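Local coordinates for endoglucanase EG-II (Hypocrea jecorina, PDB 3QR3), which probably hydrolyses internal beta-1,4-glucosidic bonds of cellulose, as an endoglucanase of glycoside hydrolase family 5 with a TIM-barrel catalytic domain, at residues L74-L78 with S127-L132; T211-F216 with W248-R254; G262-V266 with T318-S322. One frame throughout, in Å; residues are numbered along the deposited sequence.

Contact 1 of 3, residues L74-L78 with S127-L132; sequences LGGNL and SLWSQL
In the outer layer of the TIM barrel, the loop that leads into helix 80-95 is fastened to the neighbouring helix 122-136 through Gln131, whose carboxamide reads two backbone groups of the loop at once. Its NE2 donates to Gly76 O at 3.0 Å, with an N-H...O angle of 159° and the acceptor nearly in the plane of the amide. Its OE1 receives Leu78 N at 2.9 Å, this donor standing 30° off the carbonyl plane. The second NE2 hydrogen turns back into the helix and reaches Ser127 O one turn earlier, approaching from above that carbonyl's plane. Three bonds therefore fix the rotation of the amide, leaving little doubt which end is oxygen and which nitrogen. The chain is extended beyond CG (chi2 179°), which carries the amide far enough to span the gap to the loop. A leucine in its place would probably leave Leu78 N without this acceptor and Gly76 O without this donor, with the loop then held to the helix mainly by the packing of Leu78.

A water also donates to Gly76 O, at 2.7 Å. Beside these polar links, the Leu78 side chain runs alongside that of Gln131, pointing the other way, its CG 3.9 Å from Gln131 CB. Leu78 also packs on Ile83 of helix 80-95, as does Leu132. The two methyls of Leu78 meet different leucines: CD2 of Leu78 lies 3.9 Å from Leu128 CD1, while CD1 of Leu78 lies 4.0 Å from Leu132 CD2.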
loop_
_atom_site.group_PDB
_atom_site.type_symbol
_atom_site.label_atom_id
_atom_site.label_comp_id
_atom_site.label_asym_id
_atom_site.label_seq_id
_atom_site.Cartn_x
_atom_site.Cartn_y
_atom_site.Cartn_z
ATOM N N LEU A 74 6.905 -9.154 -19.600
ATOM C CA LEU A 74 6.554 -7.750 -19.623
ATOM C C LEU A 74 5.493 -7.491 -20.689
ATOM O O LEU A 74 5.667 -7.854 -21.849
ATOM C CB LEU A 74 7.797 -6.899 -19.881
ATOM C CG LEU A 74 7.518 -5.400 -19.949
ATOM C CD1 LEU A 74 6.876 -4.927 -18.645
ATOM C CD2 LEU A 74 8.800 -4.625 -20.242
ATOM N N GLY A 75 4.388 -6.874 -20.285
ATOM C CA GLY A 75 3.322 -6.535 -21.210
ATOM C C GLY A 75 2.443 -7.724 -21.558
ATOM O O GLY A 75 1.522 -7.603 -22.360
ATOM N N GLY A 76 2.716 -8.875 -20.953
ATOM C CA GLY A 76 1.964 -10.084 -21.259
ATOM C C GLY A 76 0.687 -10.267 -20.457
ATOM O O GLY A 76 0.308 -9.408 -19.662
ATOM N N ASN A 77 0.008 -11.387 -20.682
ATOM C CA ASN A 77 -1.185 -11.713 -19.921
ATOM C C ASN A 77 -0.786 -12.074 -18.497
ATOM O O ASN A 77 0.312 -12.577 -18.267
ATOM C CB ASN A 77 -1.942 -12.875 -20.577
ATOM C CG ASN A 77 -2.498 -12.511 -21.954
ATOM O OD1 ASN A 77 -2.763 -11.343 -22.244
ATOM N ND2 ASN A 77 -2.674 -13.516 -22.806
ATOM N N LEU A 78 -1.652 -11.789 -17.532
ATOM C CA LEU A 78 -1.403 -12.252 -16.170
ATOM C C LEU A 78 -1.178 -13.761 -16.226
ATOM O O LEU A 78 -1.911 -14.478 -16.922
ATOM C CB LEU A 78 -2.594 -11.946 -15.263
ATOM C CG LEU A 78 -3.008 -10.477 -15.102
ATOM C CD1 LEU A 78 -4.250 -10.372 -14.224
ATOM C CD2 LEU A 78 -1.869 -9.658 -14.523
ATOM N N SER A 127 -1.361 -2.096 -19.530
ATOM C CA SER A 127 -1.780 -3.463 -19.826
ATOM C C SER A 127 -1.895 -4.321 -18.557
ATOM O O SER A 127 -2.802 -5.146 -18.431
ATOM C CB SER A 127 -0.798 -4.106 -20.801
ATOM O OG SER A 127 -0.582 -5.459 -20.476
ATOM N N LEU A 128 -0.974 -4.122 -17.620
ATOM C CA LEU A 128 -1.049 -4.822 -16.340
ATOM C C LEU A 128 -2.314 -4.387 -15.598
ATOM O O LEU A 128 -3.122 -5.212 -15.184
ATOM C CB LEU A 128 0.188 -4.520 -15.493
ATOM C CG LEU A 128 0.089 -4.919 -14.019
ATOM C CD1 LEU A 128 0.185 -6.434 -13.886
ATOM C CD2 LEU A 128 1.169 -4.211 -13.181
ATOM N N TRP A 129 -2.502 -3.080 -15.466
ATOM C CA TRP A 129 -3.628 -2.563 -14.701
ATOM C C TRP A 129 -4.976 -2.797 -15.376
ATOM O O TRP A 129 -5.989 -2.972 -14.706
ATOM C CB TRP A 129 -3.417 -1.094 -14.331
ATOM C CG TRP A 129 -2.575 -0.969 -13.106
ATOM C CD1 TRP A 129 -1.301 -0.475 -13.021
ATOM C CD2 TRP A 129 -2.929 -1.393 -11.786
ATOM N NE1 TRP A 129 -0.854 -0.544 -11.724
ATOM C CE2 TRP A 129 -1.834 -1.103 -10.946
ATOM C CE3 TRP A 129 -4.071 -1.982 -11.231
ATOM C CZ2 TRP A 129 -1.847 -1.385 -9.574
ATOM C CZ3 TRP A 129 -4.079 -2.264 -9.867
ATOM C CH2 TRP A 129 -2.974 -1.965 -9.058
ATOM N N SER A 130 -4.989 -2.828 -16.701
ATOM C CA SER A 130 -6.237 -3.068 -17.415
ATOM C C SER A 130 -6.746 -4.473 -17.077
ATOM O O SER A 130 -7.938 -4.689 -16.839
ATOM C CB SER A 130 -6.021 -2.903 -18.922
ATOM O OG SER A 130 -7.237 -3.032 -19.627
ATOM N N GLN A 131 -5.826 -5.430 -17.032
ATOM C CA GLN A 131 -6.187 -6.799 -16.700
ATOM C C GLN A 131 -6.663 -6.949 -15.261
ATOM O O GLN A 131 -7.658 -7.624 -15.004
ATOM C CB GLN A 131 -5.014 -7.745 -16.959
ATOM C CG GLN A 131 -4.643 -7.851 -18.424
ATOM C CD GLN A 131 -3.467 -8.767 -18.620
ATOM O OE1 GLN A 131 -3.619 -9.984 -18.634
ATOM N NE2 GLN A 131 -2.284 -8.189 -18.755
ATOM N N LEU A 132 -5.955 -6.330 -14.323
ATOM C CA LEU A 132 -6.373 -6.377 -12.927
ATOM C C LEU A 132 -7.746 -5.728 -12.749
ATOM O O LEU A 132 -8.599 -6.250 -12.045
ATOM C CB LEU A 132 -5.331 -5.703 -12.034
ATOM C CG LEU A 132 -4.016 -6.475 -11.935
ATOM C CD1 LEU A 132 -2.944 -5.634 -11.241
ATOM C CD2 LEU A 132 -4.267 -7.788 -11.194
HETATM O O HOH W 1 0.576 -6.883 -18.773
#

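Contact 2 of 3, residues T211-F216 with W248-R254. With SO4 (sulfate ion), chain K.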
loop_
_atom_site.group_PDB
_atom_site.type_symbol
_atom_site.label_atom_id
_atom_site.label_comp_id
_atom_site.label_asym_id
_atom_site.label_seq_id
_atom_site.Cartn_x
_atom_site.Cartn_y
_atom_site.Cartn_z
ATOM N N THR A 211 -12.687 13.884 -10.105
ATOM C CA THR A 211 -11.576 13.278 -9.372
ATOM C C THR A 211 -12.106 12.314 -8.323
ATOM O O THR A 211 -11.379 11.880 -7.414
ATOM C CB THR A 211 -10.668 14.322 -8.693
ATOM O OG1 THR A 211 -11.431 15.089 -7.757
ATOM C CG2 THR A 211 -10.030 15.252 -9.723
ATOM N N THR A 212 -13.376 11.963 -8.470
ATOM C CA THR A 212 -14.047 11.073 -7.531
ATOM C C THR A 212 -13.280 9.763 -7.310
ATOM O O THR A 212 -12.903 9.066 -8.265
ATOM C CB THR A 212 -15.484 10.769 -7.999
ATOM O OG1 THR A 212 -16.146 12.000 -8.316
ATOM C CG2 THR A 212 -16.269 10.032 -6.912
ATOM N N ASN A 213 -13.050 9.447 -6.042
ATOM C CA ASN A 213 -12.404 8.197 -5.634
ATOM C C ASN A 213 -10.946 8.048 -6.061
ATOM O O ASN A 213 -10.397 6.941 -6.094
ATOM C CB ASN A 213 -13.250 7.001 -6.077
ATOM C CG ASN A 213 -14.516 6.855 -5.246
ATOM O OD1 ASN A 213 -14.575 7.308 -4.099
ATOM N ND2 ASN A 213 -15.537 6.239 -5.826
ATOM N N LEU A 214 -10.315 9.172 -6.370
ATOM C CA LEU A 214 -8.905 9.190 -6.707
ATOM C C LEU A 214 -8.221 9.789 -5.503
ATOM O O LEU A 214 -8.368 10.976 -5.216
ATOM C CB LEU A 214 -8.647 10.026 -7.969
ATOM C CG LEU A 214 -9.370 9.585 -9.244
ATOM C CD1 LEU A 214 -8.969 10.465 -10.439
ATOM C CD2 LEU A 214 -9.113 8.110 -9.568
ATOM N N ILE A 215 -7.493 8.946 -4.777
ATOM C CA ILE A 215 -6.996 9.303 -3.462
ATOM C C ILE A 215 -5.488 9.419 -3.499
ATOM O O ILE A 215 -4.819 8.543 -4.037
ATOM C CB ILE A 215 -7.400 8.218 -2.439
ATOM C CG1 ILE A 215 -8.908 7.923 -2.542
ATOM C CG2 ILE A 215 -6.970 8.616 -1.016
ATOM C CD1 ILE A 215 -9.806 9.148 -2.257
ATOM N N PHE A 216 -4.946 10.496 -2.936
ATOM C CA PHE A 216 -3.496 10.630 -2.895
ATOM C C PHE A 216 -2.911 9.598 -1.931
ATOM O O PHE A 216 -3.402 9.423 -0.827
ATOM C CB PHE A 216 -3.080 12.054 -2.522
ATOM C CG PHE A 216 -3.513 13.098 -3.540
ATOM C CD1 PHE A 216 -3.037 13.057 -4.848
ATOM C CD2 PHE A 216 -4.386 14.109 -3.183
ATOM C CE1 PHE A 216 -3.430 14.014 -5.787
ATOM C CE2 PHE A 216 -4.783 15.072 -4.107
ATOM C CZ PHE A 216 -4.302 15.026 -5.416
ATOM N N TRP A 248 -3.428 21.572 2.905
ATOM C CA TRP A 248 -3.473 21.508 1.449
ATOM C C TRP A 248 -4.654 20.663 0.958
ATOM O O TRP A 248 -5.420 21.082 0.087
ATOM C CB TRP A 248 -2.155 20.960 0.886
ATOM C CG TRP A 248 -2.144 20.962 -0.608
ATOM C CD1 TRP A 248 -1.798 22.000 -1.422
ATOM C CD2 TRP A 248 -2.529 19.885 -1.472
ATOM N NE1 TRP A 248 -1.936 21.636 -2.738
ATOM C CE2 TRP A 248 -2.385 20.343 -2.796
ATOM C CE3 TRP A 248 -2.977 18.578 -1.253
ATOM C CZ2 TRP A 248 -2.670 19.540 -3.901
ATOM C CZ3 TRP A 248 -3.263 17.782 -2.353
ATOM C CH2 TRP A 248 -3.105 18.266 -3.660
ATOM N N LEU A 249 -4.800 19.474 1.528
ATOM C CA LEU A 249 -5.898 18.593 1.167
ATOM C C LEU A 249 -7.245 19.258 1.387
ATOM O O LEU A 249 -8.160 19.132 0.569
ATOM C CB LEU A 249 -5.833 17.310 1.997
ATOM C CG LEU A 249 -4.701 16.334 1.644
ATOM C CD1 LEU A 249 -4.625 15.218 2.675
ATOM C CD2 LEU A 249 -4.896 15.767 0.242
ATOM N N ARG A 250 -7.374 19.949 2.514
ATOM C CA ARG A 250 -8.668 20.469 2.923
ATOM C C ARG A 250 -9.064 21.639 2.032
ATOM O O ARG A 250 -10.217 21.750 1.609
ATOM C CB ARG A 250 -8.639 20.879 4.401
ATOM C CG ARG A 250 -10.004 21.183 4.988
ATOM C CD ARG A 250 -9.943 21.393 6.508
ATOM N NE ARG A 250 -9.678 20.138 7.202
ATOM C CZ ARG A 250 -8.594 19.892 7.933
ATOM N NH1 ARG A 250 -7.674 20.837 8.089
ATOM N NH2 ARG A 250 -8.437 18.703 8.519
ATOM N N GLN A 251 -8.105 22.512 1.748
ATOM C CA GLN A 251 -8.353 23.629 0.838
ATOM C C GLN A 251 -8.735 23.150 -0.553
ATOM O O GLN A 251 -9.498 23.818 -1.259
ATOM C CB GLN A 251 -7.129 24.529 0.749
ATOM C CG GLN A 251 -6.913 25.349 1.986
ATOM C CD GLN A 251 -5.551 26.000 2.003
ATOM O OE1 GLN A 251 -5.309 26.948 2.752
ATOM N NE2 GLN A 251 -4.646 25.492 1.175
ATOM N N ASN A 252 -8.213 21.990 -0.946
ATOM C CA ASN A 252 -8.469 21.468 -2.287
ATOM C C ASN A 252 -9.580 20.440 -2.337
ATOM O O ASN A 252 -9.857 19.878 -3.398
ATOM C CB ASN A 252 -7.196 20.903 -2.909
ATOM C CG ASN A 252 -6.243 21.986 -3.332
ATOM O OD1 ASN A 252 -6.493 22.697 -4.308
ATOM N ND2 ASN A 252 -5.153 22.138 -2.592
ATOM N N ASN A 253 -10.223 20.212 -1.192
ATOM C CA ASN A 253 -11.299 19.229 -1.108
ATOM C C ASN A 253 -10.881 17.862 -1.650
ATOM O O ASN A 253 -11.642 17.182 -2.347
ATOM C CB ASN A 253 -12.550 19.718 -1.835
ATOM C CG ASN A 253 -13.781 18.929 -1.457
ATOM O OD1 ASN A 253 -13.905 18.456 -0.325
ATOM N ND2 ASN A 253 -14.706 18.788 -2.397
ATOM N N ARG A 254 -9.663 17.459 -1.314
ATOM C CA ARG A 254 -9.178 16.144 -1.695
ATOM C C ARG A 254 -8.819 15.316 -0.461
ATOM O O ARG A 254 -8.859 15.811 0.667
ATOM C CB ARG A 254 -7.978 16.271 -2.650
ATOM C CG ARG A 254 -8.283 17.002 -3.942
ATOM C CD ARG A 254 -9.229 16.212 -4.850
ATOM N NE ARG A 254 -8.674 14.910 -5.229
ATOM C CZ ARG A 254 -7.972 14.673 -6.335
ATOM N NH1 ARG A 254 -7.721 15.650 -7.205
ATOM N NH2 ARG A 254 -7.519 13.447 -6.573
HETATM S S SO4 K . -2.165 22.510 -6.600
HETATM O O1 SO4 K . -1.383 21.306 -6.813
HETATM O O2 SO4 K . -1.873 23.465 -7.664
HETATM O O3 SO4 K . -3.588 22.158 -6.628
HETATM O O4 SO4 K . -1.790 23.086 -5.309
HETATM O O HOH W 2 -9.253 12.907 -3.343
#
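Arg254 and Phe216 form the close-packed part of this contact, which lies within the beta-alpha-beta unit made of strand 214-219, helix 238-251 and strand 256-261. The guanidinium of Arg254 is sandwiched. Thr211 CB sits 3.5 Å above the centre of one face, and Phe216 CZ covers the opposite face nearer its rim, with the ring and guanidinium planes only 25° apart. At the guanidinium edge, NH2 donates to Leu214 O at 2.9 Å, although it meets that oxygen from above the carbonyl plane. A water in the same plane accepts from Arg254 NE and donates to Leu214 O, a second, indirect link between the two residues. Bends at chi2 and chi3 bring the head group back to Thr211 and Leu214 O. Nearer the backbone, Arg254 CB touches Phe216 CE2 at 3.7 Å. Phe216 then continues the packing toward the helix: CE2 approaches Trp248 CZ3 to 3.6 Å, the two six-membered rings lying obliquely with planes at 57°, and CD2 meets Leu249 CD2. Phe192 and Leu181 add further contacts to the phenylalanine.

The far end of Trp248 is looser and more open to solvent. Its NE1 donates to sulfate O4 at 3.0 Å; the ion probably came from the crystallisation liquor. Asn252 is exposed, yet its ND2 bonds Trp248 O while lying over one face of that indole. The helix ends in a Schellman motif with Asn253 at positive phi, and this turn delivers Arg254 toward the strand.

Within the contact the arginine's charge is thus met by neutral acceptors, Leu214 O directly and through the water, while carbon covers both faces; this would probably polarise the bonds to those oxygens strongly.

Contact 3 of 3, residues G262-V266 with T318-S322; sequences GGGNV and TSLVS
The backbones come nearest where Asn265, the centre of an inverse gamma turn, faces the first turn of helix 319-325, its CA 5.1 Å from that of Leu320. The side chain of Asn265 spans this gap, and its OD1 is gripped by two donors from the helix start. Leu320 N donates at 3.0 Å, in the carbonyl plane and on a lone pair, with an N-H...O angle of 161°. Thr318 OG1 donates to the same oxygen at 2.8 Å, tilted 32° from that plane. In Thr318 the hydroxyl lies between the backbone N and the carbonyl carbon (chi1 75°), a position that turns OG1 toward the asparagine. The other end of the amide is also held: ND2 of Asn265 bonds Thr305 O, so both ends fix its rotation.

Around these two bonds the fit is close. Ser319 OG lies 3.2 Å from Asn265 CB, against the aliphatic part of that side chain. Leu320 reaches along the glycine run mainly with CD2, which lies against the backbone of Gly263, 3.4 Å from Gly263 O and 3.5 Å from Gly263 N. Leu320 also touches Cys269 and Met273 of helix 267-281, the helix that follows this loop.

Thr318 is the N-cap of helix 319-325, while Asn265, from a distant loop, accepts a first-turn amide of that helix. The loop follows strand 256-261 of the TIM barrel, and the contact thus secures the C-terminal helix to a strand-to-helix connection of the barrel.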
loop_
_atom_site.group_PDB
_atom_site.type_symbol
_atom_site.label_atom_id
_atom_site.label_comp_id
_atom_site.label_asym_id
_atom_site.label_seq_id
_atom_site.Cartn_x
_atom_site.Cartn_y
_atom_site.Cartn_z
ATOM N N GLY A 262 5.244 2.902 10.107
ATOM C CA GLY A 262 5.628 1.883 11.073
ATOM C C GLY A 262 6.798 2.301 11.931
ATOM O O GLY A 262 7.357 3.373 11.739
ATOM N N GLY A 263 7.159 1.453 12.890
ATOM C CA GLY A 263 8.324 1.694 13.712
ATOM C C GLY A 263 8.650 0.484 14.563
ATOM O O GLY A 263 7.941 -0.527 14.530
ATOM N N GLY A 264 9.727 0.581 15.332
ATOM C CA GLY A 264 10.097 -0.504 16.216
ATOM C C GLY A 264 9.046 -0.732 17.288
ATOM O O GLY A 264 8.216 0.139 17.568
ATOM N N ASN A 265 9.070 -1.916 17.892
ATOM C CA ASN A 265 8.187 -2.188 19.015
ATOM C C ASN A 265 8.866 -1.735 20.307
ATOM O O ASN A 265 9.232 -2.547 21.146
ATOM C CB ASN A 265 7.833 -3.670 19.057
ATOM C CG ASN A 265 6.982 -4.084 17.880
ATOM O OD1 ASN A 265 5.817 -3.693 17.781
ATOM N ND2 ASN A 265 7.565 -4.856 16.962
ATOM N N VAL A 266 9.053 -0.424 20.423
ATOM C CA VAL A 266 9.803 0.191 21.509
ATOM C C VAL A 266 9.096 1.475 21.960
ATOM O O VAL A 266 8.271 2.034 21.223
ATOM C CB VAL A 266 11.237 0.543 21.063
ATOM C CG1 VAL A 266 12.019 -0.717 20.737
ATOM C CG2 VAL A 266 11.203 1.482 19.855
ATOM N N THR A 318 2.057 -7.440 18.376
ATOM C CA THR A 318 3.277 -6.770 18.806
ATOM C C THR A 318 2.872 -5.547 19.623
ATOM O O THR A 318 1.713 -5.148 19.608
ATOM C CB THR A 318 4.180 -6.367 17.607
ATOM O OG1 THR A 318 3.624 -5.230 16.929
ATOM C CG2 THR A 318 4.322 -7.528 16.638
ATOM N N SER A 319 3.810 -4.954 20.345
ATOM C CA SER A 319 3.460 -3.839 21.210
ATOM C C SER A 319 3.013 -2.587 20.432
ATOM O O SER A 319 2.107 -1.866 20.868
ATOM C CB SER A 319 4.600 -3.520 22.188
ATOM O OG SER A 319 5.796 -3.210 21.505
ATOM N N LEU A 320 3.615 -2.334 19.275
ATOM C CA LEU A 320 3.234 -1.147 18.508
ATOM C C LEU A 320 1.824 -1.296 17.938
ATOM O O LEU A 320 1.029 -0.356 17.968
ATOM C CB LEU A 320 4.242 -0.846 17.391
ATOM C CG LEU A 320 4.013 0.508 16.701
ATOM C CD1 LEU A 320 4.370 1.648 17.631
ATOM C CD2 LEU A 320 4.823 0.623 15.429
ATOM N N VAL A 321 1.505 -2.475 17.416
ATOM C CA VAL A 321 0.157 -2.716 16.907
ATOM C C VAL A 321 -0.865 -2.588 18.044
ATOM O O VAL A 321 -1.831 -1.818 17.951
ATOM C CB VAL A 321 0.032 -4.095 16.253
ATOM C CG1 VAL A 321 -1.436 -4.457 16.031
ATOM C CG2 VAL A 321 0.816 -4.140 14.927
ATOM N N SER A 322 -0.627 -3.337 19.119
ATOM C CA SER A 322 -1.531 -3.369 20.257
ATOM C C SER A 322 -1.737 -1.981 20.853
ATOM O O SER A 322 -2.870 -1.581 21.129
ATOM C CB SER A 322 -1.002 -4.328 21.328
ATOM O OG SER A 322 -1.778 -4.236 22.501
#

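Overall arrangement
The contacts come in series along the chain, contact 1 closing before contact 2 opens and contact 2 before contact 3. They are spread round the TIM barrel without touching: centres lie 28 Å apart for contacts 1 and 2, 30 Å for contacts 2 and 3, and 37 Å for contacts 1 and 3, which sit on opposite sides of the chain's centre. Strand 256-261 links the last two, following the turn of contact 2 and leading into 262-266 of contact 3. Each is a separate local link in a different part of the barrel: loop to outer helix in contact 1, strand 214-219 to the end of helix 238-251 in contact 2, and C-terminal helix to a strand-to-helix loop in contact 3.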